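Local atomic coordinates of copper homeostasis protein CutC (Streptococcus agalactiae, PDB entry 2BDQ), a protein that probably binds copper ions and is thought to take part in copper homeostasis in the cytoplasm. Residues E159-N164 and A189-Y194; A170-A175 and T199-A204. All coordinates share one frame; numbering follows the deposited sequence.

Contact 1: residues E159-N164 and A189-Y194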
loop_
_atom_site.group_PDB
_atom_site.type_symbol
_atom_site.label_atom_id
_atom_site.label_comp_id
_atom_site.label_asym_id
_atom_site.label_seq_id
_atom_site.Cartn_x
_atom_site.Cartn_y
_atom_site.Cartn_z
ATOM N N GLU A 159 22.518 1.095 11.929
ATOM C CA GLU A 159 23.954 1.092 11.697
ATOM C C GLU A 159 24.295 0.203 10.508
ATOM O O GLU A 159 23.475 -0.604 10.069
ATOM C CB GLU A 159 24.687 0.592 12.943
ATOM C CG GLU A 159 24.358 1.377 14.194
ATOM C CD GLU A 159 23.210 0.774 14.980
ATOM O OE1 GLU A 159 22.159 0.439 14.427
ATOM O OE2 GLU A 159 23.403 0.643 16.287
ATOM N N PRO A 160 25.508 0.353 9.954
ATOM C CA PRO A 160 25.912 -0.469 8.810
ATOM C C PRO A 160 25.883 -1.946 9.187
ATOM O O PRO A 160 26.464 -2.341 10.196
ATOM C CB PRO A 160 27.330 0.021 8.516
ATOM C CG PRO A 160 27.279 1.456 8.934
ATOM C CD PRO A 160 26.522 1.381 10.243
ATOM N N ILE A 161 25.203 -2.747 8.374
ATOM C CA ILE A 161 25.087 -4.179 8.613
ATOM C C ILE A 161 26.477 -4.822 8.721
ATOM O O ILE A 161 26.671 -5.787 9.456
ATOM C CB ILE A 161 24.243 -4.836 7.475
ATOM C CG1 ILE A 161 23.731 -6.218 7.902
ATOM C CG2 ILE A 161 25.055 -4.911 6.196
ATOM C CD1 ILE A 161 24.747 -7.325 7.797
ATOM N N ILE A 162 27.451 -4.258 8.010
ATOM C CA ILE A 162 28.815 -4.784 8.027
ATOM C C ILE A 162 29.391 -4.831 9.449
ATOM O O ILE A 162 30.268 -5.643 9.748
ATOM C CB ILE A 162 29.750 -3.940 7.133
ATOM C CG1 ILE A 162 31.088 -4.652 6.973
ATOM C CG2 ILE A 162 29.970 -2.569 7.740
ATOM C CD1 ILE A 162 31.001 -5.943 6.196
ATOM N N GLU A 163 28.874 -3.975 10.325
ATOM C CA GLU A 163 29.346 -3.926 11.700
ATOM C C GLU A 163 28.577 -4.856 12.632
ATOM O O GLU A 163 28.824 -4.869 13.836
ATOM C CB GLU A 163 29.263 -2.497 12.231
ATOM C CG GLU A 163 29.654 -1.448 11.209
ATOM C CD GLU A 163 30.612 -0.409 11.752
ATOM O OE1 GLU A 163 31.836 -0.681 11.771
ATOM O OE2 GLU A 163 30.137 0.673 12.168
ATOM N N ASN A 164 27.649 -5.634 12.086
ATOM C CA ASN A 164 26.871 -6.551 12.923
ATOM C C ASN A 164 27.263 -8.005 12.728
ATOM O O ASN A 164 26.580 -8.909 13.205
ATOM C CB ASN A 164 25.378 -6.396 12.637
ATOM C CG ASN A 164 24.884 -4.994 12.892
ATOM O OD1 ASN A 164 25.368 -4.314 13.797
ATOM N ND2 ASN A 164 23.896 -4.558 12.114
ATOM N N ALA A 189 24.229 -5.784 -3.791
ATOM C CA ALA A 189 24.990 -6.720 -4.604
ATOM C C ALA A 189 26.493 -6.582 -4.358
ATOM O O ALA A 189 27.292 -7.353 -4.895
ATOM C CB ALA A 189 24.681 -6.500 -6.075
ATOM N N GLU A 190 26.884 -5.610 -3.546
ATOM C CA GLU A 190 28.302 -5.408 -3.268
ATOM C C GLU A 190 28.790 -5.995 -1.966
ATOM O O GLU A 190 29.985 -6.247 -1.812
ATOM C CB GLU A 190 28.639 -3.926 -3.274
ATOM C CG GLU A 190 28.634 -3.315 -4.646
ATOM C CD GLU A 190 29.126 -1.897 -4.626
ATOM O OE1 GLU A 190 30.257 -1.668 -4.142
ATOM O OE2 GLU A 190 28.382 -1.009 -5.093
ATOM N N ASN A 191 27.884 -6.208 -1.022
ATOM C CA ASN A 191 28.304 -6.749 0.258
ATOM C C ASN A 191 27.631 -8.046 0.685
ATOM O O ASN A 191 28.094 -8.697 1.614
ATOM C CB ASN A 191 28.134 -5.680 1.348
ATOM C CG ASN A 191 26.672 -5.304 1.605
ATOM O OD1 ASN A 191 26.399 -4.372 2.361
ATOM N ND2 ASN A 191 25.735 -6.027 0.991
ATOM N N TYR A 192 26.568 -8.435 -0.008
ATOM C CA TYR A 192 25.833 -9.637 0.366
ATOM C C TYR A 192 26.680 -10.906 0.419
ATOM O O TYR A 192 26.484 -11.744 1.302
ATOM C CB TYR A 192 24.612 -9.824 -0.554
ATOM C CG TYR A 192 24.836 -10.650 -1.798
ATOM C CD1 TYR A 192 24.703 -12.045 -1.774
ATOM C CD2 TYR A 192 25.178 -10.043 -3.006
ATOM C CE1 TYR A 192 24.904 -12.806 -2.922
ATOM C CE2 TYR A 192 25.381 -10.797 -4.156
ATOM C CZ TYR A 192 25.245 -12.171 -4.110
ATOM O OH TYR A 192 25.455 -12.903 -5.256
ATOM N N GLN A 193 27.626 -11.048 -0.504
ATOM C CA GLN A 193 28.474 -12.235 -0.521
ATOM C C GLN A 193 29.407 -12.269 0.684
ATOM O O GLN A 193 29.526 -13.297 1.361
ATOM C CB GLN A 193 29.287 -12.291 -1.809
ATOM C CG GLN A 193 28.525 -12.892 -2.971
ATOM C CD GLN A 193 29.296 -12.832 -4.272
ATOM O OE1 GLN A 193 29.462 -11.763 -4.865
ATOM N NE2 GLN A 193 29.783 -13.984 -4.720
ATOM N N TYR A 194 30.058 -11.139 0.950
ATOM C CA TYR A 194 30.976 -11.024 2.077
ATOM C C TYR A 194 30.245 -11.238 3.397
ATOM O O TYR A 194 30.690 -12.005 4.248
ATOM C CB TYR A 194 31.639 -9.642 2.083
ATOM C CG TYR A 194 32.690 -9.477 3.162
ATOM C CD1 TYR A 194 33.949 -10.061 3.029
ATOM C CD2 TYR A 194 32.413 -8.772 4.334
ATOM C CE1 TYR A 194 34.905 -9.952 4.034
ATOM C CE2 TYR A 194 33.360 -8.658 5.349
ATOM C CZ TYR A 194 34.601 -9.250 5.192
ATOM O OH TYR A 194 35.528 -9.154 6.198
#
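The methyl end of Ile162 meets the ring of Tyr194 at its edge, near the ring plane. CD1 of Ile162 sits 3.7 Å from both CD2 and CE2 of Tyr194, so the methyl straddles one ring bond and covers neither face. Ile162 gets there because CG1 lies opposite the backbone N (chi1 -170°), which carries the chain end towards the tyrosine although its CB does not aim there. Tyr194 likewise has its ring swung away from its own N (chi1 -176°), which carries the ring towards Ile162. This is the exposed side, a light apolar touch between two residues near solvent, and no hydrogen bond crosses it.

Deeper in, Ile161 is buried. Its CG2 faces the side chain of Asn191 only loosely, and the amide orientation there is doubtful. Ile161 also touches Ile195 of helix 192-199 and Ile168 of helix 165-175, so the inner side of the contact belongs to an apolar core. A single 3-10 turn presents both isoleucines, held by Glu163 N to Pro160 O at 2.9 Å and Asn164 N to Ile161 O at 2.8 Å. The backbones stay apart, with CA of Ile162 and CA of Asn191 8.0 Å from each other. Two consecutive beta-alpha loops, each leading into its helix, thus meet side by side at the C-terminal ends of the strands of a TIM barrel.

Contact 2: residues A170-A175 and T199-A204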
loop_
_atom_site.group_PDB
_atom_site.type_symbol
_atom_site.label_atom_id
_atom_site.label_comp_id
_atom_site.label_asym_id
_atom_site.label_seq_id
_atom_site.Cartn_x
_atom_site.Cartn_y
_atom_site.Cartn_z
ATOM N N ALA A 170 26.458 -15.055 15.786
ATOM C CA ALA A 170 26.067 -15.684 17.045
ATOM C C ALA A 170 24.624 -16.193 16.949
ATOM O O ALA A 170 24.292 -17.247 17.503
ATOM C CB ALA A 170 26.196 -14.684 18.192
ATOM N N LEU A 171 23.775 -15.440 16.249
ATOM C CA LEU A 171 22.372 -15.821 16.080
ATOM C C LEU A 171 22.255 -17.046 15.183
ATOM O O LEU A 171 21.441 -17.935 15.433
ATOM C CB LEU A 171 21.568 -14.653 15.492
ATOM C CG LEU A 171 21.398 -13.460 16.437
ATOM C CD1 LEU A 171 20.605 -12.348 15.757
ATOM C CD2 LEU A 171 20.683 -13.919 17.700
ATOM N N VAL A 172 23.076 -17.085 14.140
ATOM C CA VAL A 172 23.080 -18.212 13.220
ATOM C C VAL A 172 23.526 -19.480 13.940
ATOM O O VAL A 172 22.934 -20.542 13.769
ATOM C CB VAL A 172 24.034 -17.975 12.051
ATOM C CG1 VAL A 172 24.142 -19.242 11.218
ATOM C CG2 VAL A 172 23.545 -16.820 11.209
ATOM N N GLU A 173 24.576 -19.357 14.742
ATOM C CA GLU A 173 25.100 -20.495 15.487
ATOM C C GLU A 173 24.061 -20.983 16.492
ATOM O O GLU A 173 23.861 -22.191 16.662
ATOM C CB GLU A 173 26.391 -20.104 16.219
ATOM C CG GLU A 173 27.527 -19.679 15.282
ATOM C CD GLU A 173 28.775 -19.183 16.020
ATOM O OE1 GLU A 173 28.688 -18.169 16.752
ATOM O OE2 GLU A 173 29.851 -19.804 15.860
ATOM N N TYR A 174 23.392 -20.039 17.147
ATOM C CA TYR A 174 22.377 -20.383 18.128
ATOM C C TYR A 174 21.157 -20.991 17.452
ATOM O O TYR A 174 20.529 -21.882 18.013
ATOM C CB TYR A 174 21.980 -19.147 18.932
ATOM C CG TYR A 174 21.036 -19.439 20.075
ATOM C CD1 TYR A 174 19.654 -19.371 19.900
ATOM C CD2 TYR A 174 21.526 -19.803 21.329
ATOM C CE1 TYR A 174 18.782 -19.658 20.946
ATOM C CE2 TYR A 174 20.668 -20.091 22.378
ATOM C CZ TYR A 174 19.294 -20.016 22.184
ATOM O OH TYR A 174 18.437 -20.276 23.232
ATOM N N ALA A 175 20.819 -20.510 16.257
ATOM C CA ALA A 175 19.673 -21.037 15.512
ATOM C C ALA A 175 19.917 -22.510 15.211
ATOM O O ALA A 175 18.984 -23.306 15.149
ATOM C CB ALA A 175 19.482 -20.255 14.210
ATOM N N THR A 199 29.276 -14.692 8.256
ATOM C CA THR A 199 28.273 -14.963 9.279
ATOM C C THR A 199 27.682 -16.362 9.192
ATOM O O THR A 199 27.143 -16.874 10.174
ATOM C CB THR A 199 27.101 -13.958 9.188
ATOM O OG1 THR A 199 26.507 -14.045 7.888
ATOM C CG2 THR A 199 27.592 -12.532 9.432
ATOM N N GLY A 200 27.785 -16.974 8.018
ATOM C CA GLY A 200 27.226 -18.295 7.835
ATOM C C GLY A 200 25.810 -18.213 7.288
ATOM O O GLY A 200 25.132 -19.232 7.157
ATOM N N VAL A 201 25.353 -16.998 6.983
ATOM C CA VAL A 201 24.013 -16.787 6.432
ATOM C C VAL A 201 24.011 -17.202 4.960
ATOM O O VAL A 201 24.974 -16.943 4.248
ATOM C CB VAL A 201 23.599 -15.293 6.542
ATOM C CG1 VAL A 201 22.276 -15.055 5.813
ATOM C CG2 VAL A 201 23.472 -14.900 8.013
ATOM N N LYS A 202 22.939 -17.853 4.508
ATOM C CA LYS A 202 22.845 -18.296 3.117
ATOM C C LYS A 202 21.744 -17.608 2.315
ATOM O O LYS A 202 21.477 -17.989 1.169
ATOM C CB LYS A 202 22.622 -19.811 3.047
ATOM C CG LYS A 202 23.723 -20.629 3.687
ATOM C CD LYS A 202 23.398 -20.917 5.141
ATOM C CE LYS A 202 22.715 -22.280 5.302
ATOM N NZ LYS A 202 21.554 -22.484 4.383
ATOM N N GLN A 203 21.100 -16.604 2.907
ATOM C CA GLN A 203 20.025 -15.877 2.228
ATOM C C GLN A 203 20.132 -14.369 2.446
ATOM O O GLN A 203 20.334 -13.904 3.564
ATOM C CB GLN A 203 18.665 -16.372 2.720
ATOM C CG GLN A 203 18.511 -17.878 2.615
ATOM C CD GLN A 203 17.069 -18.315 2.764
ATOM O OE1 GLN A 203 16.200 -17.884 2.004
ATOM N NE2 GLN A 203 16.806 -19.178 3.738
ATOM N N ALA A 204 19.988 -13.609 1.367
ATOM C CA ALA A 204 20.085 -12.160 1.441
ATOM C C ALA A 204 18.852 -11.488 0.851
ATOM O O ALA A 204 18.355 -11.886 -0.204
ATOM C CB ALA A 204 21.340 -11.687 0.718
#
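An ST turn at the end of helix 192-199, leading into the last barrel strand, forms one side of this contact; helix 165-175 supplies the other through Val172. OG1 of Thr199 accepts the backbone N of Val201 at 3.3 Å, with an N-H...O angle of 156°, and the same oxygen is also hydrogen-bonded to the carbonyl O of Ile195. The chain leaves helical geometry at Gly200, whose phi is positive at 93°.

Val172 presses into this turn with both of its branches. CG2, set beside its backbone N, meets CG2 of Val201 at 3.7 Å, and the two valines cross at about a right angle. The other side of the wedge is backbone: the carbonyl O of Thr199 lies 3.7 Å from Val172 CG2 and 4.0 Å from Val172 CG1, so it sits over the fork of the side chain. CG1 of Val172 also comes within 4.2 Å of Gly200 O. All of this is van der Waals packing, with no hydrogen bond between the segments.

Behind the pair, Val201 continues inward onto Ile181 and Val183 of strand 180-183 and onto Ile168, while Gly200 is exposed. Packing of a helix against the turn that leads from the next helix into its strand, here through two valines, belongs to the outer layer of a TIM barrel.

Overall arrangement
Following the chain from the N terminus, 159-164 comes first, in the loop after strand 149-152. Residues 170-175 lie just beyond it on helix 165-175. The chain then runs through strand 180-183 to 189-194, where contact 1 closes its loop, and along helix 192-199 to 199-204, where contact 2 closes the second. The segments alternate, so the two closures cross rather than nest. Their centres are about 13 Å apart, and they touch directly where Tyr192 CB lies 4.0 Å from Ala204 CB. Contact 1 joins the entrances of two successive helices; contact 2 joins the first helix to the exit of the second, so that helix 165-175, helix 192-199 and strand 203-206 are tied together on one side of the barrel.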